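LD10117p (Drosophila melanogaster, PDB 5HJQ) acts as a GTPase-activating protein for Rab35 in synaptic vesicle protein recycling and binds phosphoinositides through the TBC domain that makes up this fragment. Local coordinates at residues A[292-295]-A[301-304]; A[277-280]-A[286-289]; A[119-124]-A[214-219]. One frame throughout, in Å; residues are numbered along the deposited sequence.

Contact 1 of 3, residues A[292-295]-A[301-304]; sequences DCYF and VLYR. With I3P (D-myo-inositol-1,4,5-triphosphate), chain B.
The ring of Tyr294 and the branched end of Leu302 cross obliquely, and together with Val301 and Cys293 they form a seam of apolar side chains between consecutive helices, with no hydrogen bond across it. Tyr294 CE1 comes to 3.7 Å from Leu302 CD1, while Leu302 CG lies 3.8 Å from Tyr294 CD1, so the leucine lies aslant against the CD1-CE1 bond of the ring. The chi1 of Tyr294, 166°, places CG anti to the backbone N, which carries the ring toward Leu302. Val301 CG2 rests against Cys293 CB at 4.1 Å, and Val301 CG1 approaches Tyr294 CB at 4.5 Å. An alanine in place of Leu302 lacks CG and both methyls, which is likely to open a gap beside CD1 and CE1 of Tyr294.

The polar groups face other partners. Tyr294 OH is hydrogen-bonded to Phe228 O. Arg304 reaches the inositol trisphosphate: NH2 donates to I3P O52 at 3.3 Å in a fairly straight bond (162°), and I3P O6 lies 3.1 Å from NH2, at the edge of the guanidinium and in its plane. NH1 is held by Ala354 O and Ile357 O, which fixes the rotation of the group. Lys98, Arg102, Lys300 and Arg358 also bond the ligand. The chemistry thus divides the work: one face of helix 300-317 is packed by hydrocarbon, while Arg304 lends positive charge to the phosphoinositide pocket.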
loop_
_atom_site.group_PDB
_atom_site.type_symbol
_atom_site.label_atom_id
_atom_site.label_comp_id
_atom_site.label_asym_id
_atom_site.label_seq_id
_atom_site.Cartn_x
_atom_site.Cartn_y
_atom_site.Cartn_z
ATOM N N ASP A 292 1.566 -8.495 2.166
ATOM C CA ASP A 292 1.540 -9.924 1.849
ATOM C C ASP A 292 0.421 -10.278 0.877
ATOM O O ASP A 292 0.647 -10.948 -0.131
ATOM C CB ASP A 292 1.384 -10.765 3.121
ATOM C CG ASP A 292 2.643 -10.793 3.966
ATOM O OD1 ASP A 292 3.740 -10.551 3.417
ATOM O OD2 ASP A 292 2.533 -11.063 5.182
ATOM N N CYS A 293 -0.789 -9.828 1.190
ATOM C CA CYS A 293 -1.948 -10.110 0.354
ATOM C C CYS A 293 -1.988 -9.201 -0.869
ATOM O O CYS A 293 -2.357 -9.632 -1.964
ATOM C CB CYS A 293 -3.234 -9.963 1.167
ATOM S SG CYS A 293 -3.304 -11.042 2.623
ATOM N N TYR A 294 -1.591 -7.947 -0.671
ATOM C CA TYR A 294 -1.595 -6.938 -1.727
ATOM C C TYR A 294 -0.739 -7.337 -2.927
ATOM O O TYR A 294 -1.158 -7.168 -4.074
ATOM C CB TYR A 294 -1.114 -5.599 -1.159
ATOM C CG TYR A 294 -0.759 -4.544 -2.188
ATOM C CD1 TYR A 294 -1.750 -3.817 -2.838
ATOM C CD2 TYR A 294 0.569 -4.261 -2.491
ATOM C CE1 TYR A 294 -1.432 -2.851 -3.768
ATOM C CE2 TYR A 294 0.898 -3.293 -3.426
ATOM C CZ TYR A 294 -0.115 -2.586 -4.055
ATOM O OH TYR A 294 0.179 -1.617 -4.987
ATOM N N PHE A 295 0.448 -7.878 -2.659
ATOM C CA PHE A 295 1.367 -8.285 -3.724
ATOM C C PHE A 295 0.836 -9.480 -4.513
ATOM O O PHE A 295 1.410 -9.865 -5.533
ATOM C CB PHE A 295 2.749 -8.625 -3.152
ATOM C CG PHE A 295 3.510 -7.433 -2.648
ATOM C CD1 PHE A 295 3.399 -6.209 -3.282
ATOM C CD2 PHE A 295 4.329 -7.535 -1.535
ATOM C CE1 PHE A 295 4.094 -5.107 -2.822
ATOM C CE2 PHE A 295 5.026 -6.432 -1.067
ATOM C CZ PHE A 295 4.904 -5.217 -1.711
ATOM N N VAL A 301 -7.291 -5.112 -2.069
ATOM C CA VAL A 301 -6.945 -5.345 -0.675
ATOM C C VAL A 301 -6.881 -4.019 0.069
ATOM O O VAL A 301 -7.356 -3.906 1.198
ATOM C CB VAL A 301 -5.588 -6.092 -0.541
ATOM C CG1 VAL A 301 -5.079 -6.045 0.895
ATOM C CG2 VAL A 301 -5.722 -7.531 -1.016
ATOM N N LEU A 302 -6.300 -3.016 -0.579
ATOM C CA LEU A 302 -6.201 -1.684 0.001
ATOM C C LEU A 302 -7.577 -1.037 0.131
ATOM O O LEU A 302 -7.835 -0.321 1.096
ATOM C CB LEU A 302 -5.278 -0.800 -0.838
ATOM C CG LEU A 302 -3.838 -1.310 -0.960
ATOM C CD1 LEU A 302 -2.937 -0.265 -1.611
ATOM C CD2 LEU A 302 -3.286 -1.724 0.398
ATOM N N TYR A 303 -8.449 -1.284 -0.847
ATOM C CA TYR A 303 -9.828 -0.795 -0.789
ATOM C C TYR A 303 -10.508 -1.329 0.462
ATOM O O TYR A 303 -11.132 -0.578 1.210
ATOM C CB TYR A 303 -10.642 -1.218 -2.020
ATOM C CG TYR A 303 -10.246 -0.592 -3.342
ATOM C CD1 TYR A 303 -9.214 0.331 -3.427
ATOM C CD2 TYR A 303 -10.923 -0.925 -4.512
ATOM C CE1 TYR A 303 -8.860 0.899 -4.641
ATOM C CE2 TYR A 303 -10.580 -0.362 -5.727
ATOM C CZ TYR A 303 -9.550 0.550 -5.788
ATOM O OH TYR A 303 -9.218 1.109 -7.001
ATOM N N ARG A 304 -10.372 -2.635 0.677
ATOM C CA ARG A 304 -10.988 -3.314 1.810
ATOM C C ARG A 304 -10.556 -2.718 3.145
ATOM O O ARG A 304 -11.389 -2.425 3.999
ATOM C CB ARG A 304 -10.649 -4.806 1.790
ATOM C CG ARG A 304 -11.133 -5.569 0.570
ATOM C CD ARG A 304 -10.612 -7.008 0.597
ATOM N NE ARG A 304 -11.260 -7.851 -0.402
ATOM C CZ ARG A 304 -12.455 -8.406 -0.241
ATOM N NH1 ARG A 304 -13.135 -8.207 0.881
ATOM N NH2 ARG A 304 -12.973 -9.156 -1.203
HETATM C C1 I3P B . -16.402 -11.746 -4.107
HETATM C C2 I3P B . -16.872 -12.628 -5.251
HETATM C C3 I3P B . -16.054 -12.418 -6.526
HETATM C C4 I3P B . -14.593 -11.998 -6.364
HETATM C C5 I3P B . -14.056 -11.688 -4.970
HETATM C C6 I3P B . -14.976 -12.089 -3.809
HETATM O O1 I3P B . -17.166 -11.952 -2.904
HETATM O O2 I3P B . -16.752 -13.965 -4.863
HETATM O O3 I3P B . -16.079 -13.628 -7.279
HETATM O O4 I3P B . -14.398 -10.825 -7.179
HETATM O O5 I3P B . -12.822 -12.347 -4.814
HETATM O O6 I3P B . -14.584 -11.405 -2.623
HETATM P P1 I3P B . -18.718 -12.367 -2.949
HETATM O O11 I3P B . -18.850 -13.781 -3.393
HETATM O O12 I3P B . -19.293 -12.242 -1.556
HETATM O O13 I3P B . -19.500 -11.435 -3.894
HETATM P P4 I3P B . -13.469 -10.960 -8.483
HETATM O O41 I3P B . -13.069 -12.405 -8.664
HETATM O O42 I3P B . -12.218 -10.098 -8.296
HETATM O O43 I3P B . -14.250 -10.474 -9.727
HETATM P P5 I3P B . -11.757 -11.770 -3.807
HETATM O O51 I3P B . -10.437 -12.399 -4.068
HETATM O O52 I3P B . -11.637 -10.280 -3.997
HETATM O O53 I3P B . -12.167 -12.062 -2.388
#

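Contact 2 of 3, residues A[277-280]-A[286-289]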
loop_
_atom_site.group_PDB
_atom_site.type_symbol
_atom_site.label_atom_id
_atom_site.label_comp_id
_atom_site.label_asym_id
_atom_site.label_seq_id
_atom_site.Cartn_x
_atom_site.Cartn_y
_atom_site.Cartn_z
ATOM N N TRP A 277 -4.022 6.815 5.006
ATOM C CA TRP A 277 -4.474 6.184 6.239
ATOM C C TRP A 277 -3.700 4.889 6.424
ATOM O O TRP A 277 -3.253 4.560 7.524
ATOM C CB TRP A 277 -5.973 5.891 6.205
ATOM C CG TRP A 277 -6.834 7.064 5.871
ATOM C CD1 TRP A 277 -6.560 8.381 6.098
ATOM C CD2 TRP A 277 -8.121 7.022 5.246
ATOM N NE1 TRP A 277 -7.601 9.163 5.656
ATOM C CE2 TRP A 277 -8.569 8.351 5.122
ATOM C CE3 TRP A 277 -8.934 5.987 4.772
ATOM C CZ2 TRP A 277 -9.795 8.674 4.547
ATOM C CZ3 TRP A 277 -10.151 6.310 4.201
ATOM C CH2 TRP A 277 -10.571 7.641 4.095
ATOM N N ILE A 278 -3.551 4.160 5.324
ATOM C CA ILE A 278 -2.864 2.880 5.323
ATOM C C ILE A 278 -1.351 3.066 5.354
ATOM O O ILE A 278 -0.690 2.625 6.290
ATOM C CB ILE A 278 -3.253 2.039 4.088
ATOM C CG1 ILE A 278 -4.750 1.719 4.115
ATOM C CG2 ILE A 278 -2.428 0.762 4.023
ATOM C CD1 ILE A 278 -5.272 1.099 2.839
ATOM N N LEU A 279 -0.813 3.737 4.339
ATOM C CA LEU A 279 0.635 3.852 4.164
ATOM C C LEU A 279 1.325 4.776 5.165
ATOM O O LEU A 279 2.517 4.624 5.426
ATOM C CB LEU A 279 0.955 4.329 2.745
ATOM C CG LEU A 279 0.617 3.366 1.606
ATOM C CD1 LEU A 279 0.953 3.982 0.254
ATOM C CD2 LEU A 279 1.345 2.034 1.790
ATOM N N ALA A 280 0.588 5.731 5.722
ATOM C CA ALA A 280 1.192 6.713 6.621
ATOM C C ALA A 280 0.511 6.766 7.985
ATOM O O ALA A 280 0.778 7.663 8.785
ATOM C CB ALA A 280 1.174 8.092 5.974
ATOM N N HIS A 286 1.201 -3.803 10.748
ATOM C CA HIS A 286 -0.054 -4.005 10.019
ATOM C C HIS A 286 0.168 -3.918 8.516
ATOM O O HIS A 286 -0.377 -4.715 7.753
ATOM C CB HIS A 286 -1.115 -2.979 10.438
ATOM C CG HIS A 286 -1.509 -3.061 11.879
ATOM N ND1 HIS A 286 -0.628 -2.792 12.903
ATOM C CD2 HIS A 286 -2.689 -3.366 12.467
ATOM C CE1 HIS A 286 -1.246 -2.934 14.061
ATOM N NE2 HIS A 286 -2.500 -3.280 13.825
ATOM N N LEU A 287 0.971 -2.941 8.106
ATOM C CA LEU A 287 1.329 -2.748 6.702
ATOM C C LEU A 287 1.911 -4.001 6.063
ATOM O O LEU A 287 1.579 -4.340 4.926
ATOM C CB LEU A 287 2.343 -1.612 6.559
ATOM C CG LEU A 287 1.860 -0.170 6.476
ATOM C CD1 LEU A 287 3.051 0.757 6.323
ATOM C CD2 LEU A 287 0.902 -0.018 5.313
ATOM N N VAL A 288 2.794 -4.672 6.796
ATOM C CA VAL A 288 3.490 -5.847 6.284
ATOM C C VAL A 288 2.520 -6.965 5.913
ATOM O O VAL A 288 2.577 -7.501 4.805
ATOM C CB VAL A 288 4.512 -6.374 7.309
ATOM C CG1 VAL A 288 5.075 -7.705 6.857
ATOM C CG2 VAL A 288 5.626 -5.357 7.508
ATOM N N ARG A 289 1.628 -7.307 6.836
ATOM C CA ARG A 289 0.607 -8.313 6.566
ATOM C C ARG A 289 -0.274 -7.896 5.389
ATOM O O ARG A 289 -0.671 -8.731 4.576
ATOM C CB ARG A 289 -0.251 -8.556 7.807
ATOM C CG ARG A 289 0.485 -9.225 8.951
ATOM C CD ARG A 289 0.833 -10.666 8.617
ATOM N NE ARG A 289 -0.351 -11.502 8.434
ATOM C CZ ARG A 289 -0.748 -11.984 7.261
ATOM N NH1 ARG A 289 -0.053 -11.720 6.164
ATOM N NH2 ARG A 289 -1.835 -12.739 7.183
#
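Leu279 and Leu287 bring the two backbones nearest, with their CA atoms 7.1 Å apart, where helix 274-279 runs out and Ala280 is the first residue to leave helical geometry. Leu287 does nearly all the reaching. Its CG is anti to its carbonyl carbon (chi1 -85°), and its two methyls are directed at the carbonyl oxygens of Ile278 and Leu279. Leu287 CD2 presses on Ile278 O at 3.2 Å, a tight approach of a methyl to a carbonyl oxygen, and also meets the CG2 branch of Ile278 at 3.7 Å. The other methyl, Leu287 CD1, lies 4.0 Å from Leu279 O, an oxygen that is hydrogen-bonded to Tyr167 OH. Leu279 CD2 touches Leu287 CD2 at 4.1 Å, the two leucine chains meeting at about a right angle. No hydrogen bond joins the segments, so the grip is one of shape. Ile278 continues the packing toward Leu302 and Val305 of helix 300-317, while Leu287 also touches Tyr167. Two successive helices, linked by a short turn and pinned by a leucine of the second against the C-terminal end of the first, are part of the all-helical build of the TBC domain, here deep in its interior.

Contact 3 of 3, residues A[119-124]-A[214-219]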
loop_
_atom_site.group_PDB
_atom_site.type_symbol
_atom_site.label_atom_id
_atom_site.label_comp_id
_atom_site.label_asym_id
_atom_site.label_seq_id
_atom_site.Cartn_x
_atom_site.Cartn_y
_atom_site.Cartn_z
ATOM N N MET A 119 8.586 -13.449 -5.428
ATOM C CA MET A 119 7.818 -14.381 -6.240
ATOM C C MET A 119 6.410 -13.858 -6.529
ATOM O O MET A 119 5.945 -13.902 -7.671
ATOM C CB MET A 119 7.731 -15.741 -5.550
ATOM C CG MET A 119 6.903 -16.752 -6.315
ATOM S SD MET A 119 6.842 -18.366 -5.513
ATOM C CE MET A 119 6.019 -17.960 -3.974
ATOM N N LEU A 120 5.734 -13.379 -5.488
ATOM C CA LEU A 120 4.380 -12.841 -5.632
ATOM C C LEU A 120 4.333 -11.707 -6.653
ATOM O O LEU A 120 3.466 -11.683 -7.524
ATOM C CB LEU A 120 3.840 -12.349 -4.287
ATOM C CG LEU A 120 3.650 -13.392 -3.183
ATOM C CD1 LEU A 120 3.133 -12.735 -1.912
ATOM C CD2 LEU A 120 2.708 -14.490 -3.644
ATOM N N CYS A 121 5.279 -10.781 -6.552
ATOM C CA CYS A 121 5.353 -9.668 -7.490
ATOM C C CYS A 121 5.701 -10.141 -8.895
ATOM O O CYS A 121 5.227 -9.580 -9.881
ATOM C CB CYS A 121 6.379 -8.636 -7.020
ATOM S SG CYS A 121 5.925 -7.768 -5.493
ATOM N N GLY A 122 6.523 -11.181 -8.979
ATOM C CA GLY A 122 6.978 -11.683 -10.262
ATOM C C GLY A 122 5.903 -12.374 -11.082
ATOM O O GLY A 122 6.014 -12.473 -12.304
ATOM N N GLN A 123 4.854 -12.841 -10.411
ATOM C CA GLN A 123 3.838 -13.678 -11.049
ATOM C C GLN A 123 2.931 -12.931 -12.027
ATOM O O GLN A 123 2.181 -13.558 -12.775
ATOM C CB GLN A 123 2.969 -14.347 -9.982
ATOM C CG GLN A 123 1.826 -13.474 -9.494
ATOM C CD GLN A 123 1.129 -14.043 -8.274
ATOM O OE1 GLN A 123 0.539 -15.123 -8.326
ATOM N NE2 GLN A 123 1.203 -13.320 -7.162
ATOM N N HIS A 124 2.990 -11.602 -12.022
ATOM C CA HIS A 124 2.112 -10.805 -12.874
ATOM C C HIS A 124 2.815 -10.391 -14.163
ATOM O O HIS A 124 2.341 -9.514 -14.887
ATOM C CB HIS A 124 1.611 -9.565 -12.125
ATOM C CG HIS A 124 1.228 -9.833 -10.701
ATOM N ND1 HIS A 124 0.049 -10.454 -10.352
ATOM C CD2 HIS A 124 1.868 -9.559 -9.539
ATOM C CE1 HIS A 124 -0.020 -10.557 -9.036
ATOM N NE2 HIS A 124 1.071 -10.021 -8.519
ATOM N N TYR A 214 13.606 -3.567 -6.956
ATOM C CA TYR A 214 13.348 -3.003 -8.274
ATOM C C TYR A 214 12.504 -3.931 -9.135
ATOM O O TYR A 214 11.505 -3.510 -9.722
ATOM C CB TYR A 214 14.651 -2.697 -9.010
ATOM C CG TYR A 214 14.430 -2.489 -10.491
ATOM C CD1 TYR A 214 13.913 -1.292 -10.968
ATOM C CD2 TYR A 214 14.717 -3.492 -11.412
ATOM C CE1 TYR A 214 13.695 -1.092 -12.315
ATOM C CE2 TYR A 214 14.500 -3.301 -12.766
ATOM C CZ TYR A 214 13.985 -2.095 -13.208
ATOM O OH TYR A 214 13.764 -1.881 -14.548
ATOM N N ILE A 215 12.921 -5.191 -9.214
ATOM C CA ILE A 215 12.255 -6.172 -10.064
ATOM C C ILE A 215 10.810 -6.409 -9.612
ATOM O O ILE A 215 9.919 -6.637 -10.434
ATOM C CB ILE A 215 13.027 -7.507 -10.086
ATOM C CG1 ILE A 215 14.435 -7.300 -10.649
ATOM C CG2 ILE A 215 12.291 -8.536 -10.919
ATOM C CD1 ILE A 215 15.306 -8.560 -10.625
ATOM N N CYS A 216 10.574 -6.340 -8.305
ATOM C CA CYS A 216 9.207 -6.363 -7.787
ATOM C C CYS A 216 8.400 -5.182 -8.312
ATOM O O CYS A 216 7.297 -5.349 -8.832
ATOM C CB CYS A 216 9.199 -6.348 -6.259
ATOM S SG CYS A 216 9.620 -7.916 -5.506
ATOM N N LEU A 217 8.969 -3.988 -8.173
ATOM C CA LEU A 217 8.307 -2.752 -8.576
ATOM C C LEU A 217 7.979 -2.717 -10.062
ATOM O O LEU A 217 6.861 -2.370 -10.446
ATOM C CB LEU A 217 9.178 -1.550 -8.210
ATOM C CG LEU A 217 9.228 -1.246 -6.715
ATOM C CD1 LEU A 217 10.540 -0.590 -6.321
ATOM C CD2 LEU A 217 8.045 -0.372 -6.321
ATOM N N ALA A 218 8.953 -3.070 -10.894
ATOM C CA ALA A 218 8.755 -3.080 -12.339
ATOM C C ALA A 218 7.698 -4.105 -12.735
ATOM O O ALA A 218 7.001 -3.934 -13.735
ATOM C CB ALA A 218 10.063 -3.365 -13.053
ATOM N N GLY A 219 7.591 -5.174 -11.952
ATOM C CA GLY A 219 6.549 -6.159 -12.166
ATOM C C GLY A 219 5.191 -5.551 -11.879
ATOM O O GLY A 219 4.293 -5.588 -12.721
#
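Flat groups lie beside or behind the meeting of Cys121 with Cys216 and take no part in it. Gln123 CG sits 3.5 Å above one face of the His124 ring, over its centre, and the same ring meets Phe228 with the planes at about 55°; His124 NE2 is hydrogen-bonded to Phe295 O. On helix 210-221, one face of the Tyr214 ring, on the far side of that helix from segment 119-124, carries Ala218 CB, offset toward the rim, and the ring also meets Tyr135. The amide of Gln123 folds back onto the last turn of the helix before it: NE2 donates to Leu120 O at 2.8 Å, in the carbonyl plane and on a lone pair, though the acceptor is tilted 22° out of the amide plane. NE2 is bonded to His296 ND1 as well, tying this helix end to helix 284-297.

Between the segments the cysteines interlock reciprocally. Cys121 CB lies 3.6 Å from Cys216 SG, and Cys121 SG lies 3.6 Å from Cys216 CB. The sulfurs, Cys121 SG and Cys216 SG, are 3.7 Å apart, a packing distance and not a disulfide. Cys121 holds SG anti to its carbonyl carbon (chi1 -67°), and its side chain also rests on Phe295. One turn on, Cys121 O approaches Gly219 CA at 4.3 Å, just where a side chain on the glycine would point. With such small residues the CA atoms of Cys121 and Cys216 come within 5.1 Å: close helix-helix packing of helices 113-122 and 210-221, distant in sequence, within the TBC fold and away from the phosphoinositide pocket.

Helix 284-297 connects the three contacts: it supplies a segment to contacts 1 and 2, and its Phe295 reaches contact 3. Contacts 1 and 2 have centres about 10 Å apart and touch where Ile278 CD1 packs on Leu302 O at 3.4 Å. Contacts 1 and 3, with centres about 15 Å apart, meet chiefly through Phe295, whose CD1 lies 3.7 Å from Cys121 SG. Contacts 2 and 3 do not touch; their nearest atoms are about 9 Å apart. Contact 1 alone holds a ligand residue, Arg304, whose side chain lies about 8 Å from that of Ile278 in contact 2. The series illustrates how an all-helical core can run from plain packing to a lipid-binding pocket.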